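Local coordinates for protein putative PTS system, cellobiose-specific IIA component (Streptococcus mutans, PDB 3L8R) that probably relays a phosphoryl group within the cellobiose-specific phosphotransferase system, serving as a trimeric IIA component in sugar uptake, at the interface of chains A and B. Coordinates in Å, arbitrary orientation; residue numbers count along the deposited sequence, not the author numbering. Chains: chain A/B, Putative PTS system, cellobiose-specific IIA component.

Contact 1 and contact 2 are neighbouring stretches of one chain A–chain B interface, with the centres of their C-alpha atoms about 8 Å apart. They share A:Gln97, B:His95, B:Asp98 and one bridging water. Each sets chain A helices 53-82 and 91-118 against chain B helix 91-117; contact 1 also takes in A:Ile89 and B:Glu90, just before the last helices. Contact 1 packs the histidine predicted to carry the phosphoryl group, unmodified here, against apolar side chains; contact 2 runs on to the aspartates predicted to share magnesium. Chain A residues touching the chain B histidine suggest that the trimer helps shape the active site.

Contact 1: the interface of chains A and B. Residues chain A 77-78, 89, 94, 97; chain B 90-91, 94-95, 98.
A:Leu78 lays its CD2 methyl over one face of the B:His95 imidazole, 3.8 Å above the ring plane and over the ring centre, a CH-pi contact in which the two side chains cross at about a right angle. The other branch of the leucine turns to a different partner: A:Leu78 CD1 meets B:Ile91 CG1 at 3.5 Å. A:Leu77 adds its CB against B:Ile91 CD1 at 3.9 Å, from a side chain also roughly perpendicular to the isoleucine.

A:Gln97 runs extended beyond CG and brings its flat amide across the tip of B:Val94, whose CG1 lies 3.4 Å from the amide carbon CD of A:Gln97. With CG1 anti to the backbone N (chi1 -175°), the valine points that methyl at the glutamine amide and turns its second branch to A:Ile89. There B:Val94 CG2 meets A:Ile89 CD1 at 3.9 Å, the two side chains sliding past each other in opposite directions. A:Ile89 CG2 covers the backbone at the start of the chain B helix, 3.8 Å from B:Ile91 CA.

Polar contact is indirect. A water lies in the plane of the imidazole at its edge, 2.8 Å from B:His95 ND1, with a nearly straight 169° at the hydrogen. It also contacts A:Gln97 NE2 at 3.0 Å and the carboxylate OD2 of B:Asp98. The water and the methyl over the face probably help hold the ring; with ND1 engaged, NE2 is the nitrogen left for the predicted tele-phosphorylation. The patch sits where chain B helix 91-117 begins, against chain A helices 53-82 and 91-118 and the segment joining them.

Contact 2: the interface of chains A and B. Residues chain A 74, 97-98, 101-102; chain B 95, 98-99, 102.
With CG anti to its backbone N (chi1 180°) and the chain extended beyond, A:Gln74 reaches across to B:His95, bringing its amide oxygen OE1 to 3.4 Å from the ring carbon CE1. The amide and imidazole planes are steeply inclined to each other. A:Gln74 NE2 lies 2.6 Å from the water that also meets B:His95 ND1, but the poor angle at the hydrogen makes this link doubtful.

A:Met101 instead bends at chi2 (-74°) and again at chi3, folding its thioether beside B:His95, with A:Met101 SD 3.9 Å from B:His95 CE1. A:Met101 CG packs 3.7 Å from B:Asp98 CB, and the residue buries 79 Å² against chain B, more than any other residue of the patch.

The aspartates meet tip to tip: A:Asp98 OD1 lies 2.6 Å from B:Asp98 OD1, with carboxylate planes 76° apart. As a direct contact this pair is doubtful: a shared proton, an unmodelled cation or coordinate error could each explain it. The predicted magnesium site shared by the trimer would be compatible, but the distance alone does not establish a metal. A:Thr102 OG1 hydrogen-bonds to the backbone O of A:Asp98 at 3.0 Å, one turn earlier in the helix. The site extends along the facing helices A 91-118 and B 91-117, with A:Gln74 joining from helix 53-82.

Contact 1: the interface of chains A and B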
ATOM      1  N   LEU A  77      11.915  10.862 -10.462  1.00 32.72           N
ATOM      2  CA  LEU A  77      10.737  11.712 -10.601  1.00 32.50           C
ATOM      3  C   LEU A  77      10.586  12.675  -9.451  1.00 32.97           C
ATOM      4  O   LEU A  77      10.441  13.887  -9.674  1.00 33.02           O
ATOM      5  CB  LEU A  77       9.494  10.873 -10.702  1.00 32.36           C
ATOM      6  CG  LEU A  77       9.363  10.081 -11.983  1.00 31.62           C
ATOM      7  CD1 LEU A  77       8.044   9.367 -11.884  1.00 31.78           C
ATOM      8  CD2 LEU A  77       9.428  10.996 -13.197  1.00 26.91           C
ATOM      9  N   LEU A  78      10.595  12.144  -8.227  1.00 33.11           N
ATOM     10  CA  LEU A  78      10.529  12.984  -7.034  1.00 33.70           C
ATOM     11  C   LEU A  78      11.623  14.058  -7.066  1.00 34.85           C
ATOM     12  O   LEU A  78      11.349  15.234  -6.876  1.00 34.69           O
ATOM     13  CB  LEU A  78      10.677  12.123  -5.793  1.00 32.98           C
ATOM     14  CG  LEU A  78       9.459  11.612  -5.027  1.00 31.74           C
ATOM     15  CD1 LEU A  78       8.205  11.614  -5.799  1.00 30.87           C
ATOM     16  CD2 LEU A  78       9.752  10.231  -4.460  1.00 31.57           C
ATOM     17  N   ILE A  89       0.576  14.691 -12.911  1.00 26.37           N
ATOM     18  CA  ILE A  89       0.376  13.289 -12.663  1.00 25.76           C
ATOM     19  C   ILE A  89      -0.913  12.818 -13.317  1.00 24.85           C
ATOM     20  O   ILE A  89      -1.921  13.539 -13.397  1.00 24.85           O
ATOM     21  CB  ILE A  89       0.516  12.904 -11.164  1.00 26.07           C
ATOM     22  CG1 ILE A  89      -0.801  13.063 -10.448  1.00 25.89           C
ATOM     23  CG2 ILE A  89       1.705  13.667 -10.502  1.00 23.84           C
ATOM     24  CD1 ILE A  89      -1.334  11.779 -10.026  1.00 26.41           C
ATOM     25  N   VAL A  94      -0.200   7.442 -10.669  1.00 17.23           N
ATOM     26  CA  VAL A  94      -0.731   7.079  -9.371  1.00 15.76           C
ATOM     27  C   VAL A  94      -0.695   5.567  -9.233  1.00 15.63           C
ATOM     28  O   VAL A  94      -0.351   5.009  -8.156  1.00 16.09           O
ATOM     29  CB  VAL A  94      -2.151   7.572  -9.174  1.00 16.29           C
ATOM     30  CG1 VAL A  94      -2.656   7.257  -7.757  1.00 16.97           C
ATOM     31  CG2 VAL A  94      -2.239   9.075  -9.456  1.00 13.98           C
ATOM     32  N   GLN A  97       2.941   4.263  -8.934  1.00 14.53           N
ATOM     33  CA  GLN A  97       3.361   4.507  -7.579  1.00 14.75           C
ATOM     34  C   GLN A  97       2.678   3.582  -6.593  1.00 14.50           C
ATOM     35  O   GLN A  97       3.317   3.139  -5.625  1.00 16.08           O
ATOM     36  CB  GLN A  97       3.144   5.956  -7.196  1.00 14.88           C
ATOM     37  CG  GLN A  97       4.009   6.958  -7.991  1.00 15.81           C
ATOM     38  CD  GLN A  97       3.711   8.393  -7.590  1.00 19.83           C
ATOM     39  OE1 GLN A  97       3.059   9.140  -8.343  1.00 23.32           O
ATOM     40  NE2 GLN A  97       4.126   8.773  -6.379  1.00 15.86           N
TER
ATOM     41  N   GLU B  90      -0.072  16.780  -7.714  1.00 25.00           N
ATOM     42  CA  GLU B  90       1.334  16.854  -7.444  1.00 24.41           C
ATOM     43  C   GLU B  90       1.895  15.548  -6.904  1.00 23.22           C
ATOM     44  O   GLU B  90       1.380  14.971  -5.940  1.00 23.56           O
ATOM     45  CB  GLU B  90       1.538  17.928  -6.387  1.00 24.11           C
ATOM     46  CG  GLU B  90       2.766  18.669  -6.529  1.00 27.82           C
ATOM     47  CD  GLU B  90       2.596  19.863  -7.399  1.00 32.83           C
ATOM     48  OE1 GLU B  90       3.212  20.897  -7.050  1.00 36.52           O
ATOM     49  OE2 GLU B  90       1.879  19.781  -8.433  1.00 35.64           O
ATOM     50  N   ILE B  91       2.998  15.121  -7.507  1.00 21.81           N
ATOM     51  CA  ILE B  91       3.589  13.827  -7.245  1.00 20.38           C
ATOM     52  C   ILE B  91       3.979  13.598  -5.791  1.00 20.28           C
ATOM     53  O   ILE B  91       3.966  12.420  -5.333  1.00 20.24           O
ATOM     54  CB  ILE B  91       4.778  13.523  -8.215  1.00 20.56           C
ATOM     55  CG1 ILE B  91       5.458  12.207  -7.831  1.00 21.33           C
ATOM     56  CG2 ILE B  91       5.805  14.666  -8.223  1.00 19.74           C
ATOM     57  CD1 ILE B  91       6.091  11.453  -8.962  1.00 21.02           C
ATOM     58  N   VAL B  94       0.859  12.373  -3.832  1.00 13.17           N
ATOM     59  CA  VAL B  94       0.709  10.980  -4.144  1.00 11.16           C
ATOM     60  C   VAL B  94       1.659  10.171  -3.298  1.00 10.98           C
ATOM     61  O   VAL B  94       1.254   9.220  -2.575  1.00 10.16           O
ATOM     62  CB  VAL B  94       1.074  10.776  -5.579  1.00 12.00           C
ATOM     63  CG1 VAL B  94       0.838   9.331  -6.042  1.00 11.65           C
ATOM     64  CG2 VAL B  94       0.326  11.772  -6.451  1.00 10.59           C
ATOM     65  N   HIS B  95       2.927  10.575  -3.326  1.00 10.52           N
ATOM     66  CA  HIS B  95       3.964   9.814  -2.610  1.00 11.05           C
ATOM     67  C   HIS B  95       3.763   9.800  -1.134  1.00 10.83           C
ATOM     68  O   HIS B  95       3.997   8.788  -0.483  1.00 11.49           O
ATOM     69  CB  HIS B  95       5.325  10.380  -2.892  1.00 12.32           C
ATOM     70  CG  HIS B  95       6.437   9.629  -2.221  1.00 14.06           C
ATOM     71  ND1 HIS B  95       6.648   8.279  -2.426  1.00 12.35           N
ATOM     72  CD2 HIS B  95       7.424  10.049  -1.389  1.00 11.35           C
ATOM     73  CE1 HIS B  95       7.720   7.898  -1.748  1.00 11.37           C
ATOM     74  NE2 HIS B  95       8.212   8.953  -1.116  1.00 11.79           N
ATOM     75  N   ASP B  98       0.865   7.504  -0.380  1.00 12.45           N
ATOM     76  CA  ASP B  98       1.221   6.120  -0.489  1.00 12.43           C
ATOM     77  C   ASP B  98       1.847   5.733   0.767  1.00 12.59           C
ATOM     78  O   ASP B  98       1.560   4.694   1.298  1.00 14.20           O
ATOM     79  CB  ASP B  98       2.212   5.862  -1.601  1.00 12.55           C
ATOM     80  CG  ASP B  98       1.564   5.799  -2.913  1.00 13.41           C
ATOM     81  OD1 ASP B  98       0.351   5.452  -3.010  1.00 20.91           O
ATOM     82  OD2 ASP B  98       2.233   6.218  -3.864  1.00 15.48           O
TER
HETATM   83  O   HOH W   1       4.964   6.888  -4.206  1.00 15.88           O

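Contact 2: the interface of chains A and B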
ATOM      1  N   GLN A  74      11.060   6.049  -9.514  1.00 26.20           N
ATOM      2  CA  GLN A  74      10.300   6.948  -8.639  1.00 27.11           C
ATOM      3  C   GLN A  74      11.192   8.027  -8.000  1.00 27.41           C
ATOM      4  O   GLN A  74      10.807   9.210  -7.913  1.00 27.10           O
ATOM      5  CB  GLN A  74       9.475   6.212  -7.570  1.00 26.15           C
ATOM      6  CG  GLN A  74       8.709   7.167  -6.684  1.00 25.09           C
ATOM      7  CD  GLN A  74       7.793   6.462  -5.711  1.00 25.85           C
ATOM      8  OE1 GLN A  74       8.178   6.126  -4.590  1.00 24.36           O
ATOM      9  NE2 GLN A  74       6.575   6.213  -6.142  1.00 26.72           N
ATOM     10  N   GLN A  97       2.941   4.263  -8.934  1.00 14.53           N
ATOM     11  CA  GLN A  97       3.361   4.507  -7.579  1.00 14.75           C
ATOM     12  C   GLN A  97       2.678   3.582  -6.593  1.00 14.50           C
ATOM     13  O   GLN A  97       3.317   3.139  -5.625  1.00 16.08           O
ATOM     14  CB  GLN A  97       3.144   5.956  -7.196  1.00 14.88           C
ATOM     15  CG  GLN A  97       4.009   6.958  -7.991  1.00 15.81           C
ATOM     16  CD  GLN A  97       3.711   8.393  -7.590  1.00 19.83           C
ATOM     17  OE1 GLN A  97       3.059   9.140  -8.343  1.00 23.32           O
ATOM     18  NE2 GLN A  97       4.126   8.773  -6.379  1.00 15.86           N
ATOM     19  N   ASP A  98       1.412   3.236  -6.814  1.00 13.46           N
ATOM     20  CA  ASP A  98       0.750   2.375  -5.825  1.00 13.30           C
ATOM     21  C   ASP A  98       1.363   0.976  -5.977  1.00 13.21           C
ATOM     22  O   ASP A  98       1.468   0.215  -5.022  1.00 13.15           O
ATOM     23  CB  ASP A  98      -0.763   2.232  -6.058  1.00 12.62           C
ATOM     24  CG  ASP A  98      -1.574   3.461  -5.715  1.00 14.99           C
ATOM     25  OD1 ASP A  98      -1.239   4.300  -4.787  1.00 20.69           O
ATOM     26  OD2 ASP A  98      -2.617   3.602  -6.413  1.00 13.60           O
ATOM     27  N   MET A 101       4.816   1.115  -4.184  1.00 11.05           N
ATOM     28  CA  MET A 101       4.824   1.219  -2.731  1.00 10.61           C
ATOM     29  C   MET A 101       4.095   0.039  -2.082  1.00 10.63           C
ATOM     30  O   MET A 101       4.505  -0.406  -1.014  1.00 12.20           O
ATOM     31  CB  MET A 101       4.242   2.558  -2.294  1.00 10.87           C
ATOM     32  CG  MET A 101       5.003   3.814  -2.849  1.00 13.16           C
ATOM     33  SD  MET A 101       6.644   4.152  -2.037  1.00 18.02           S
ATOM     34  CE  MET A 101       6.079   4.497  -0.338  1.00 14.30           C
ATOM     35  N   THR A 102       3.068  -0.541  -2.702  1.00  9.09           N
ATOM     36  CA  THR A 102       2.500  -1.723  -2.069  1.00  8.50           C
ATOM     37  C   THR A 102       3.411  -2.917  -2.227  1.00  9.25           C
ATOM     38  O   THR A 102       3.483  -3.804  -1.365  1.00  7.94           O
ATOM     39  CB  THR A 102       1.044  -2.051  -2.465  1.00  9.16           C
ATOM     40  OG1 THR A 102       0.970  -2.533  -3.829  1.00 12.78           O
ATOM     41  CG2 THR A 102       0.103  -0.858  -2.275  1.00  4.23           C
TER
ATOM     42  N   HIS B  95       2.927  10.575  -3.326  1.00 10.52           N
ATOM     43  CA  HIS B  95       3.964   9.814  -2.610  1.00 11.05           C
ATOM     44  C   HIS B  95       3.763   9.800  -1.134  1.00 10.83           C
ATOM     45  O   HIS B  95       3.997   8.788  -0.483  1.00 11.49           O
ATOM     46  CB  HIS B  95       5.325  10.380  -2.892  1.00 12.32           C
ATOM     47  CG  HIS B  95       6.437   9.629  -2.221  1.00 14.06           C
ATOM     48  ND1 HIS B  95       6.648   8.279  -2.426  1.00 12.35           N
ATOM     49  CD2 HIS B  95       7.424  10.049  -1.389  1.00 11.35           C
ATOM     50  CE1 HIS B  95       7.720   7.898  -1.748  1.00 11.37           C
ATOM     51  NE2 HIS B  95       8.212   8.953  -1.116  1.00 11.79           N
ATOM     52  N   ASP B  98       0.865   7.504  -0.380  1.00 12.45           N
ATOM     53  CA  ASP B  98       1.221   6.120  -0.489  1.00 12.43           C
ATOM     54  C   ASP B  98       1.847   5.733   0.767  1.00 12.59           C
ATOM     55  O   ASP B  98       1.560   4.694   1.298  1.00 14.20           O
ATOM     56  CB  ASP B  98       2.212   5.862  -1.601  1.00 12.55           C
ATOM     57  CG  ASP B  98       1.564   5.799  -2.913  1.00 13.41           C
ATOM     58  OD1 ASP B  98       0.351   5.452  -3.010  1.00 20.91           O
ATOM     59  OD2 ASP B  98       2.233   6.218  -3.864  1.00 15.48           O
ATOM     60  N   HIS B  99       2.738   6.583   1.225  1.00 13.74           N
ATOM     61  CA  HIS B  99       3.490   6.371   2.434  1.00 13.18           C
ATOM     62  C   HIS B  99       2.607   6.234   3.656  1.00 12.48           C
ATOM     63  O   HIS B  99       2.850   5.317   4.444  1.00 11.89           O
ATOM     64  CB  HIS B  99       4.503   7.491   2.630  1.00 14.67           C
ATOM     65  CG  HIS B  99       5.701   7.053   3.386  1.00 17.30           C
ATOM     66  ND1 HIS B  99       6.952   7.010   2.817  1.00 20.04           N
ATOM     67  CD2 HIS B  99       5.825   6.536   4.640  1.00 21.32           C
ATOM     68  CE1 HIS B  99       7.803   6.507   3.701  1.00 24.11           C
ATOM     69  NE2 HIS B  99       7.147   6.214   4.816  1.00 21.92           N
ATOM     70  N   THR B 102       0.276   2.849   3.126  1.00 13.92           N
ATOM     71  CA  THR B 102       1.106   1.676   3.035  1.00 13.41           C
ATOM     72  C   THR B 102       1.731   1.433   4.413  1.00 14.50           C
ATOM     73  O   THR B 102       1.949   0.282   4.835  1.00 13.42           O
ATOM     74  CB  THR B 102       2.147   1.969   1.916  1.00 14.66           C
ATOM     75  OG1 THR B 102       1.905   1.128   0.758  1.00 15.52           O
ATOM     76  CG2 THR B 102       3.563   1.912   2.383  1.00  9.20           C
TER
HETATM   77  O   HOH W   2       4.964   6.888  -4.206  1.00 15.88           O